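Long-range contacts in probable endoglucanase (Gluconacetobacter xylinus, PDB 1WZZ), which hydrolyses internal beta-1,4-glucosidic linkages of cellulose and carboxymethyl-cellulose, as a secreted family 8 endoglucanase built on an (alpha/alpha)6 barrel: residues Y53-A58 against L113-A118; D137-M142 against P187-V192; V173-L178 against P242-W247; R209-W214 against A257-F262. All blocks are in the same frame, centred on the assembly; numbering follows the deposited sequence.

Interaction 1: Y53-A58 against L113-A118; sequences YGMLFA and LALGRA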
# COMPACT_ATOMS: atom_id res chain seq x y z
N TYR A 53 6.46 4.93 1.99
CA TYR A 53 7.05 3.73 2.55
C TYR A 53 8.29 4.10 3.37
O TYR A 53 8.44 3.65 4.49
CB TYR A 53 7.49 2.77 1.44
CG TYR A 53 6.34 2.00 0.83
CD1 TYR A 53 5.41 1.33 1.62
CD2 TYR A 53 6.20 1.94 -0.56
CE1 TYR A 53 4.35 0.61 1.04
CE2 TYR A 53 5.16 1.24 -1.15
CZ TYR A 53 4.24 0.58 -0.35
OH TYR A 53 3.20 -0.07 -0.98
N GLY A 54 9.16 4.91 2.78
CA GLY A 54 10.37 5.29 3.48
C GLY A 54 10.06 5.97 4.80
O GLY A 54 10.67 5.64 5.82
N MSE A 55 9.13 6.93 4.78
CA MSE A 55 8.76 7.61 6.01
C MSE A 55 8.19 6.62 7.03
O MSE A 55 8.47 6.70 8.22
CB MSE A 55 7.73 8.71 5.70
CG MSE A 55 8.38 9.88 4.98
SE MSE A 55 7.03 11.11 4.25
CE MSE A 55 6.10 11.52 5.86
N LEU A 56 7.38 5.69 6.57
CA LEU A 56 6.81 4.73 7.51
C LEU A 56 7.91 3.89 8.14
O LEU A 56 7.90 3.63 9.35
CB LEU A 56 5.81 3.82 6.78
CG LEU A 56 5.26 2.69 7.65
CD1 LEU A 56 4.39 3.23 8.79
CD2 LEU A 56 4.43 1.77 6.76
N PHE A 57 8.86 3.47 7.32
CA PHE A 57 9.96 2.64 7.81
C PHE A 57 10.83 3.43 8.80
O PHE A 57 11.21 2.90 9.84
CB PHE A 57 10.82 2.16 6.65
CG PHE A 57 10.07 1.37 5.61
CD1 PHE A 57 8.83 0.78 5.91
CD2 PHE A 57 10.61 1.21 4.33
CE1 PHE A 57 8.15 0.04 4.95
CE2 PHE A 57 9.92 0.45 3.35
CZ PHE A 57 8.69 -0.13 3.67
N ALA A 58 11.17 4.67 8.46
CA ALA A 58 11.99 5.48 9.37
C ALA A 58 11.26 5.73 10.70
O ALA A 58 11.86 5.64 11.78
CB ALA A 58 12.38 6.82 8.71
N LEU A 113 -0.10 7.82 7.23
CA LEU A 113 0.14 6.79 8.24
C LEU A 113 1.47 7.08 8.93
O LEU A 113 1.55 7.10 10.17
CB LEU A 113 0.22 5.41 7.58
CG LEU A 113 0.57 4.27 8.56
CD1 LEU A 113 -0.48 4.11 9.67
CD2 LEU A 113 0.67 3.02 7.74
N ALA A 114 2.51 7.30 8.12
CA ALA A 114 3.86 7.56 8.64
C ALA A 114 3.86 8.78 9.56
O ALA A 114 4.50 8.77 10.61
CB ALA A 114 4.85 7.77 7.48
N LEU A 115 3.17 9.84 9.15
CA LEU A 115 3.13 11.05 9.99
C LEU A 115 2.42 10.83 11.32
O LEU A 115 2.87 11.33 12.36
CB LEU A 115 2.47 12.18 9.19
CG LEU A 115 3.37 12.81 8.11
CD1 LEU A 115 2.52 13.58 7.06
CD2 LEU A 115 4.40 13.79 8.76
N GLY A 116 1.32 10.08 11.31
CA GLY A 116 0.65 9.80 12.57
C GLY A 116 1.57 8.96 13.44
O GLY A 116 1.67 9.20 14.64
N ARG A 117 2.28 7.98 12.86
CA ARG A 117 3.18 7.14 13.64
C ARG A 117 4.34 7.96 14.20
O ARG A 117 4.71 7.79 15.37
CB ARG A 117 3.73 5.99 12.80
CG ARG A 117 2.66 4.95 12.36
CD ARG A 117 2.24 4.08 13.53
NE ARG A 117 1.46 2.90 13.15
CZ ARG A 117 0.13 2.84 13.14
NH1 ARG A 117 -0.59 3.90 13.47
NH2 ARG A 117 -0.48 1.68 12.90
N ALA A 118 4.90 8.83 13.36
CA ALA A 118 6.04 9.67 13.75
C ALA A 118 5.61 10.68 14.79
O ALA A 118 6.34 10.99 15.72
CB ALA A 118 6.63 10.41 12.53
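Met55 and Leu56 of helix 48-61 lie against Leu113, Ala114 and Leu115 of helix 105-122. The two axes run nearly parallel, at 20°, and come within 8.3 Å, a spacing that the small Ala114 makes possible. The selenomethionine Met55 makes two contacts: its CB sits 3.5 Å from Ala114 CB, and farther out the chain bends at chi3 (57°), which turns CE back onto Leu115 CG at 3.8 Å. At Leu56 the backbone itself takes part, for Ala114 CB lies 3.4 Å from Leu56 N, and the methyl is thus lodged between two successive residues of the facing helix. With CG anti to the backbone N (chi1 174°), the Leu56 side chain swings round the other flank of Ala114, where CD1 meets Leu113 CD2 at 3.9 Å. Leu56 CD1 also brushes Arg117 CG more loosely, while the charged end of Arg117 goes to a salt bridge with Glu330. The seam is purely apolar, without a hydrogen bond across it. Around it, helix 64-77 packs on Met55 through Phe67 and Trp71, helix 125-142 packs on Leu115, and Leu323 of helix 315-331 rests on Leu56.

Interaction 2: D137-M142 against P187-V192; sequences DVLNLM and PRWRQV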
# COMPACT_ATOMS: atom_id res chain seq x y z
N ASP A 137 -8.55 15.39 3.41
CA ASP A 137 -8.68 15.47 1.97
C ASP A 137 -8.85 14.08 1.34
O ASP A 137 -9.56 13.95 0.37
CB ASP A 137 -7.51 16.25 1.34
CG ASP A 137 -7.70 17.77 1.47
OD1 ASP A 137 -8.87 18.21 1.52
OD2 ASP A 137 -6.70 18.50 1.52
N VAL A 138 -8.22 13.04 1.88
CA VAL A 138 -8.46 11.72 1.29
C VAL A 138 -9.95 11.41 1.45
O VAL A 138 -10.62 10.92 0.52
CB VAL A 138 -7.63 10.60 2.00
CG1 VAL A 138 -8.02 9.21 1.43
CG2 VAL A 138 -6.13 10.84 1.76
N LEU A 139 -10.48 11.66 2.63
CA LEU A 139 -11.87 11.35 2.88
C LEU A 139 -12.81 12.17 2.00
O LEU A 139 -13.72 11.63 1.35
CB LEU A 139 -12.20 11.59 4.35
CG LEU A 139 -13.59 11.11 4.79
CD1 LEU A 139 -13.75 9.57 4.58
CD2 LEU A 139 -13.78 11.49 6.26
N ASN A 140 -12.58 13.47 1.95
CA ASN A 140 -13.48 14.28 1.13
C ASN A 140 -13.35 14.10 -0.36
O ASN A 140 -14.35 14.06 -1.07
CB ASN A 140 -13.24 15.78 1.39
CG ASN A 140 -13.67 16.23 2.76
OD1 ASN A 140 -14.44 15.57 3.46
ND2 ASN A 140 -13.17 17.40 3.16
N LEU A 141 -12.10 14.02 -0.83
CA LEU A 141 -11.84 13.99 -2.27
C LEU A 141 -11.74 12.63 -2.92
O LEU A 141 -11.82 12.52 -4.14
CB LEU A 141 -10.53 14.73 -2.56
CG LEU A 141 -10.42 16.11 -1.91
CD1 LEU A 141 -9.07 16.72 -2.35
CD2 LEU A 141 -11.61 16.99 -2.35
N MSE A 142 -11.55 11.59 -2.10
CA MSE A 142 -11.34 10.29 -2.69
C MSE A 142 -12.31 9.21 -2.27
O MSE A 142 -12.07 8.03 -2.56
CB MSE A 142 -9.91 9.81 -2.39
CG MSE A 142 -8.82 10.75 -2.89
SE MSE A 142 -8.90 10.83 -4.88
CE MSE A 142 -8.31 12.66 -5.15
N PRO A 187 -16.98 9.88 11.42
CA PRO A 187 -17.80 8.68 11.22
C PRO A 187 -17.81 8.11 9.80
O PRO A 187 -18.10 6.93 9.60
CB PRO A 187 -19.20 9.13 11.68
CG PRO A 187 -19.19 10.59 11.38
CD PRO A 187 -17.82 11.02 11.84
N ARG A 188 -17.49 8.95 8.83
CA ARG A 188 -17.47 8.52 7.44
C ARG A 188 -16.41 7.44 7.22
O ARG A 188 -16.55 6.62 6.31
CB ARG A 188 -17.22 9.73 6.52
CG ARG A 188 -18.41 10.70 6.42
CD ARG A 188 -18.12 11.84 5.43
NE ARG A 188 -17.07 12.72 5.95
CZ ARG A 188 -16.35 13.58 5.22
NH1 ARG A 188 -15.42 14.32 5.81
NH2 ARG A 188 -16.54 13.68 3.91
N TRP A 189 -15.38 7.42 8.05
CA TRP A 189 -14.33 6.41 7.87
C TRP A 189 -14.85 5.03 8.15
O TRP A 189 -14.32 4.03 7.63
CB TRP A 189 -13.13 6.68 8.78
CG TRP A 189 -12.21 7.76 8.29
CD1 TRP A 189 -11.95 8.96 8.90
CD2 TRP A 189 -11.43 7.75 7.08
NE1 TRP A 189 -11.07 9.69 8.14
CE2 TRP A 189 -10.73 8.98 7.02
CE3 TRP A 189 -11.26 6.82 6.03
CZ2 TRP A 189 -9.88 9.31 5.97
CZ3 TRP A 189 -10.40 7.15 4.99
CH2 TRP A 189 -9.72 8.39 4.96
N ARG A 190 -15.90 4.95 8.97
CA ARG A 190 -16.47 3.64 9.30
C ARG A 190 -17.00 2.91 8.09
O ARG A 190 -16.63 1.75 7.87
CB ARG A 190 -17.58 3.77 10.34
CG ARG A 190 -18.18 2.42 10.75
CD ARG A 190 -19.25 2.57 11.81
NE ARG A 190 -18.80 3.40 12.93
CZ ARG A 190 -19.03 4.71 13.03
NH1 ARG A 190 -19.71 5.35 12.08
NH2 ARG A 190 -18.56 5.39 14.08
N GLN A 191 -17.87 3.54 7.30
CA GLN A 191 -18.38 2.84 6.17
C GLN A 191 -17.28 2.58 5.17
O GLN A 191 -17.35 1.60 4.45
CB GLN A 191 -19.53 3.58 5.46
CG GLN A 191 -20.07 2.70 4.35
CD GLN A 191 -21.41 3.12 3.81
OE1 GLN A 191 -21.94 4.18 4.17
NE2 GLN A 191 -21.96 2.31 2.91
N VAL A 192 -16.28 3.46 5.09
CA VAL A 192 -15.19 3.22 4.14
C VAL A 192 -14.49 1.92 4.49
O VAL A 192 -14.23 1.09 3.61
CB VAL A 192 -14.16 4.35 4.13
CG1 VAL A 192 -12.96 3.94 3.23
CG2 VAL A 192 -14.83 5.62 3.57
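Leu139 is inserted between two side chains of the facing helix, the indole of Trp189 and the guanidinium of Arg188. CD1 stands almost exactly over the six-membered ring of Trp189, 3.8 Å from the centroid and 8° off the normal, a CH-pi contact. CD2 lies over one face of the Arg188 guanidinium, toward its rim, 3.3 Å from NH1, and also reaches the pyrrole side of the indole near NE1. Leu139 CB closes on Trp189 CZ2 at 3.6 Å, and the whole side chain thus lies along the indole. Val138 meets the same indole at its edge, CG1 to CH2 4.0 Å. On the outer side, Arg188 grips Asn140 end-on: NH1 and NH2 both donate to Asn140 OD1, at 2.8 and 2.9 Å. The oxygen lies in the guanidinium plane, the amide is turned 36° from that plane, and both bonds are bent, as sharing one acceptor requires. Asp186 adds a salt bridge to NH1, which should further fix the guanidinium. The helix axes cross at 66° and stay 11.3 Å apart, a gap bridged by these long side chains. Apolar inside and polar at the exposed rim, this is helix-helix packing within the (alpha/alpha)6 barrel of family 8 glycosidases.

Interaction 3: V173-L178 against P242-W247; sequences VMPSLL and PLYFYW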
# COMPACT_ATOMS: atom_id res chain seq x y z
N VAL A 173 -4.97 0.98 2.47
CA VAL A 173 -3.86 0.83 3.42
C VAL A 173 -4.55 0.76 4.80
O VAL A 173 -4.70 1.76 5.51
CB VAL A 173 -2.90 2.03 3.28
CG1 VAL A 173 -1.72 1.90 4.26
CG2 VAL A 173 -2.39 2.11 1.83
N MSE A 174 -5.04 -0.45 5.15
CA MSE A 174 -5.80 -0.69 6.39
C MSE A 174 -5.41 -0.00 7.69
O MSE A 174 -6.25 0.63 8.33
CB MSE A 174 -5.87 -2.19 6.66
CG MSE A 174 -6.83 -2.90 5.78
SE MSE A 174 -8.50 -2.03 6.01
CE MSE A 174 -8.58 -1.11 4.32
N PRO A 175 -4.16 -0.18 8.14
CA PRO A 175 -3.74 0.48 9.37
C PRO A 175 -3.89 1.99 9.26
O PRO A 175 -4.10 2.66 10.27
CB PRO A 175 -2.26 0.09 9.51
CG PRO A 175 -1.85 -0.32 8.13
CD PRO A 175 -3.08 -1.05 7.63
N SER A 176 -3.72 2.53 8.06
CA SER A 176 -3.87 3.98 7.89
C SER A 176 -5.33 4.40 8.02
O SER A 176 -5.63 5.49 8.57
CB SER A 176 -3.31 4.43 6.54
OG SER A 176 -3.14 5.86 6.53
N LEU A 177 -6.27 3.59 7.53
CA LEU A 177 -7.70 3.94 7.67
C LEU A 177 -8.08 3.91 9.15
O LEU A 177 -8.87 4.75 9.63
CB LEU A 177 -8.58 2.97 6.88
CG LEU A 177 -8.32 2.90 5.38
CD1 LEU A 177 -9.31 1.90 4.74
CD2 LEU A 177 -8.44 4.27 4.77
N LEU A 178 -7.51 2.97 9.91
CA LEU A 178 -7.81 2.90 11.33
C LEU A 178 -7.24 4.14 12.02
O LEU A 178 -7.91 4.75 12.86
CB LEU A 178 -7.21 1.62 11.95
CG LEU A 178 -7.89 0.28 11.64
CD1 LEU A 178 -7.03 -0.86 12.24
CD2 LEU A 178 -9.30 0.23 12.22
N PRO A 242 -3.83 -9.02 1.27
CA PRO A 242 -3.84 -9.88 2.46
C PRO A 242 -2.98 -9.31 3.58
O PRO A 242 -3.34 -9.45 4.75
CB PRO A 242 -3.29 -11.23 1.94
CG PRO A 242 -2.56 -10.88 0.68
CD PRO A 242 -3.40 -9.76 0.07
N LEU A 243 -1.89 -8.63 3.21
CA LEU A 243 -1.03 -8.04 4.20
C LEU A 243 -1.72 -6.91 4.99
O LEU A 243 -1.73 -6.92 6.21
CB LEU A 243 0.23 -7.47 3.55
CG LEU A 243 1.19 -6.87 4.58
CD1 LEU A 243 1.72 -7.97 5.49
CD2 LEU A 243 2.34 -6.17 3.86
N TYR A 244 -2.32 -5.96 4.29
CA TYR A 244 -2.93 -4.84 5.01
C TYR A 244 -4.10 -5.28 5.90
O TYR A 244 -4.28 -4.77 7.01
CB TYR A 244 -3.40 -3.79 4.01
CG TYR A 244 -2.32 -2.92 3.41
CD1 TYR A 244 -2.33 -2.61 2.05
CD2 TYR A 244 -1.31 -2.37 4.20
CE1 TYR A 244 -1.36 -1.78 1.47
CE2 TYR A 244 -0.32 -1.52 3.62
CZ TYR A 244 -0.37 -1.24 2.27
OH TYR A 244 0.57 -0.42 1.71
N PHE A 245 -4.90 -6.22 5.42
CA PHE A 245 -6.01 -6.68 6.22
C PHE A 245 -5.55 -7.55 7.39
O PHE A 245 -6.14 -7.48 8.47
CB PHE A 245 -7.07 -7.34 5.29
CG PHE A 245 -7.88 -6.32 4.53
CD1 PHE A 245 -7.35 -5.66 3.42
CD2 PHE A 245 -9.15 -5.94 4.99
CE1 PHE A 245 -8.05 -4.64 2.78
CE2 PHE A 245 -9.87 -4.91 4.35
CZ PHE A 245 -9.32 -4.26 3.25
N TYR A 246 -4.49 -8.34 7.21
CA TYR A 246 -3.94 -9.12 8.33
C TYR A 246 -3.43 -8.14 9.40
O TYR A 246 -3.73 -8.28 10.59
CB TYR A 246 -2.76 -10.00 7.83
CG TYR A 246 -1.58 -10.14 8.80
CD1 TYR A 246 -0.45 -9.32 8.69
CD2 TYR A 246 -1.60 -11.09 9.84
CE1 TYR A 246 0.63 -9.43 9.57
CE2 TYR A 246 -0.51 -11.20 10.74
CZ TYR A 246 0.60 -10.36 10.59
OH TYR A 246 1.66 -10.43 11.47
N TRP A 247 -2.69 -7.13 8.95
CA TRP A 247 -2.09 -6.13 9.82
C TRP A 247 -3.13 -5.42 10.66
O TRP A 247 -2.91 -5.17 11.87
CB TRP A 247 -1.34 -5.17 8.90
CG TRP A 247 -0.53 -4.07 9.47
CD1 TRP A 247 -0.48 -3.61 10.77
CD2 TRP A 247 0.33 -3.25 8.72
NE1 TRP A 247 0.38 -2.53 10.85
CE2 TRP A 247 0.89 -2.29 9.60
CE3 TRP A 247 0.69 -3.22 7.36
CZ2 TRP A 247 1.78 -1.32 9.17
CZ3 TRP A 247 1.58 -2.25 6.93
CH2 TRP A 247 2.12 -1.31 7.84
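The N-terminal turn of helix 174-184, with Val173 at its N-cap position, packs in the core of the (alpha/alpha)6 barrel against three aromatic residues of helix 240-247: Tyr244, Phe245 and Trp247. Each of the three leading residues is matched to a ring face. Val173 presents its backbone as well as its side chain: CA is centred over the Tyr244 ring, 3.9 Å from the centroid and 5° off the normal. Its two methyls reach on along the phenol, CG1 to CE2 3.8 Å and CG2 to OH 3.9 Å. The selenomethionine Met174 takes Phe245. CG stands 3.5 Å above the ring centroid, and the chain, bent at chi2 (-56°) and chi3, stays over the ring rather than leaving it; SE lies over the same face at 3.9 Å from the centroid, a Met-aromatic contact. CE then comes down on the CZ tip of Phe245. Nearer the backbone, Met174 CB abuts Tyr244 O at 3.1 Å, a tight approach that reflects how close the two main chains run here. Pro175 places CG over the six-membered ring of Trp247, 3.6 Å from the centroid, the pyrrolidine standing at about a right angle to the indole, whose NE1 is hydrogen-bonded to Glu330. No hydrogen bond joins the segments. Val173 lies about 4 Å, side chain to side chain, from Asp106, the predicted nucleophile, which places this CH-pi packing next to the presumed catalytic centre of a family 8 glycosidase.

Interaction 4: R209-W214 against A257-F262; sequences RLPPDW and ADFTRF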
# COMPACT_ATOMS: atom_id res chain seq x y z
N ARG A 209 -9.72 -17.70 -5.93
CA ARG A 209 -10.52 -16.65 -5.27
C ARG A 209 -9.61 -15.54 -4.76
O ARG A 209 -9.56 -15.24 -3.56
CB ARG A 209 -11.31 -17.23 -4.10
CG ARG A 209 -12.24 -18.37 -4.51
CD ARG A 209 -12.77 -19.05 -3.27
NE ARG A 209 -13.14 -20.44 -3.52
CZ ARG A 209 -13.41 -21.32 -2.55
NH1 ARG A 209 -13.74 -22.57 -2.86
NH2 ARG A 209 -13.36 -20.93 -1.29
N LEU A 210 -8.91 -14.92 -5.70
CA LEU A 210 -7.97 -13.85 -5.40
C LEU A 210 -8.47 -12.48 -5.87
O LEU A 210 -9.17 -12.37 -6.86
CB LEU A 210 -6.66 -14.12 -6.11
CG LEU A 210 -5.91 -15.39 -5.69
CD1 LEU A 210 -4.85 -15.70 -6.73
CD2 LEU A 210 -5.30 -15.18 -4.30
N PRO A 211 -8.11 -11.43 -5.13
CA PRO A 211 -8.53 -10.08 -5.53
C PRO A 211 -7.66 -9.65 -6.70
O PRO A 211 -6.48 -10.05 -6.82
CB PRO A 211 -8.24 -9.24 -4.28
CG PRO A 211 -6.98 -9.95 -3.68
CD PRO A 211 -7.38 -11.43 -3.85
N PRO A 212 -8.19 -8.82 -7.60
CA PRO A 212 -7.42 -8.35 -8.74
C PRO A 212 -6.63 -7.10 -8.36
O PRO A 212 -6.94 -6.44 -7.36
CB PRO A 212 -8.52 -8.00 -9.76
CG PRO A 212 -9.59 -7.41 -8.87
CD PRO A 212 -9.59 -8.33 -7.65
N ASP A 213 -5.61 -6.77 -9.14
CA ASP A 213 -4.90 -5.51 -8.91
C ASP A 213 -5.94 -4.38 -9.10
O ASP A 213 -5.95 -3.40 -8.35
CB ASP A 213 -3.78 -5.31 -9.94
CG ASP A 213 -2.68 -6.34 -9.84
OD1 ASP A 213 -2.26 -6.69 -8.71
OD2 ASP A 213 -2.21 -6.80 -10.92
N TRP A 214 -6.81 -4.52 -10.11
CA TRP A 214 -7.79 -3.49 -10.45
C TRP A 214 -9.20 -4.06 -10.56
O TRP A 214 -9.44 -5.01 -11.33
CB TRP A 214 -7.39 -2.83 -11.77
CG TRP A 214 -6.02 -2.23 -11.73
CD1 TRP A 214 -4.86 -2.79 -12.17
CD2 TRP A 214 -5.68 -0.93 -11.22
NE1 TRP A 214 -3.81 -1.93 -11.97
CE2 TRP A 214 -4.28 -0.78 -11.39
CE3 TRP A 214 -6.41 0.12 -10.65
CZ2 TRP A 214 -3.61 0.38 -11.00
CZ3 TRP A 214 -5.72 1.28 -10.26
CH2 TRP A 214 -4.34 1.39 -10.44
N ALA A 257 -8.49 -18.27 4.73
CA ALA A 257 -8.45 -19.67 4.31
C ALA A 257 -8.11 -19.80 2.84
O ALA A 257 -7.33 -20.67 2.44
CB ALA A 257 -9.80 -20.37 4.60
N ASP A 258 -8.71 -18.95 2.01
CA ASP A 258 -8.45 -19.00 0.58
C ASP A 258 -6.99 -18.61 0.28
O ASP A 258 -6.33 -19.23 -0.56
CB ASP A 258 -9.41 -18.08 -0.20
CG ASP A 258 -10.82 -18.66 -0.29
OD1 ASP A 258 -10.98 -19.91 -0.18
OD2 ASP A 258 -11.78 -17.87 -0.50
N PHE A 259 -6.48 -17.56 0.95
CA PHE A 259 -5.08 -17.21 0.70
C PHE A 259 -4.16 -18.33 1.14
O PHE A 259 -3.17 -18.60 0.49
CB PHE A 259 -4.69 -15.92 1.44
CG PHE A 259 -5.06 -14.66 0.68
CD1 PHE A 259 -4.33 -14.28 -0.44
CD2 PHE A 259 -6.16 -13.89 1.06
CE1 PHE A 259 -4.71 -13.13 -1.19
CE2 PHE A 259 -6.54 -12.76 0.32
CZ PHE A 259 -5.79 -12.40 -0.81
N THR A 260 -4.52 -18.99 2.24
CA THR A 260 -3.68 -20.06 2.76
C THR A 260 -3.61 -21.19 1.73
O THR A 260 -2.51 -21.72 1.45
CB THR A 260 -4.24 -20.58 4.10
OG1 THR A 260 -4.18 -19.53 5.08
CG2 THR A 260 -3.41 -21.78 4.59
N ARG A 261 -4.75 -21.57 1.15
CA ARG A 261 -4.74 -22.62 0.13
C ARG A 261 -3.90 -22.25 -1.06
O ARG A 261 -3.20 -23.09 -1.65
CB ARG A 261 -6.14 -22.94 -0.40
CG ARG A 261 -7.01 -23.55 0.61
CD ARG A 261 -8.29 -24.09 -0.01
NE ARG A 261 -9.20 -24.33 1.09
CZ ARG A 261 -9.12 -25.40 1.86
NH1 ARG A 261 -8.19 -26.31 1.62
NH2 ARG A 261 -9.95 -25.55 2.88
N PHE A 262 -3.99 -20.98 -1.43
CA PHE A 262 -3.23 -20.50 -2.57
C PHE A 262 -1.73 -20.58 -2.31
O PHE A 262 -0.98 -21.13 -3.12
CB PHE A 262 -3.66 -19.05 -2.89
CG PHE A 262 -2.85 -18.40 -3.98
CD1 PHE A 262 -1.97 -17.35 -3.67
CD2 PHE A 262 -3.00 -18.79 -5.30
CE1 PHE A 262 -1.27 -16.69 -4.69
CE2 PHE A 262 -2.30 -18.15 -6.32
CZ PHE A 262 -1.44 -17.10 -6.01
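Arg209 and Leu210 form a G1 beta bulge opposite Phe205, Arg209 with positive phi and psi, and the extended chain then runs past helix 253-266, where Arg209 lies nearest Asp258 and Leu210 nearest Phe259. Arg209 reaches across Asp258 with its chain extended from CG to NE, and NH2 forms a salt bridge to OD1 at 2.8 Å. The guanidinium and carboxylate planes are 84° apart, so the two groups do not meet as a flat, two-pronged pair. OD2 instead lies 3.2 Å from Arg209 CD and is bound by Arg204, which gives the buried carboxylate a second cationic partner. Leu210 CD1 sits over one face of Phe262, 3.8 Å from the centroid and 21° off the normal, whereas CD2 fits between Phe262 and Phe259, 3.8 Å from Phe259 CE1. A chi1 of 175° extends Phe262 away from its own backbone N and brings that face over to the leucine. Pro211 and Phe259 meet tip to tip, CD to CZ 3.6 Å. Arg204 also bonds to the carbonyl of Arg209. Phe234 of strand 233-234 packs on Leu210, Pro211 and Phe259, while Trp208 and Phe266 approach Phe262 edge-to-face, and the loop continues into strand 215-218.

In the fold
Interaction 3 is the hub. It touches interaction 1 where Leu113 CB meets Ser176 OG at 3.5 Å and Leu56 CD2 meets Trp247 CH2 at 4.0 Å, interaction 2 where Leu177 CD2 meets Trp189 CZ3 at 3.5 Å, and interaction 4 where Pro242 CG meets Phe259 CE1 at 3.6 Å. The other three do not touch one another; interactions 1 and 4 are farthest apart, their centres 28 Å from each other on opposite sides of the chain's centre. Interactions 1 and 2 each bring a side chain within about 10 Å of that of Asp106, the predicted nucleophile, and Leu56 is about as far from Glu49, the proton donor by similarity. Interaction 4 lies away from both.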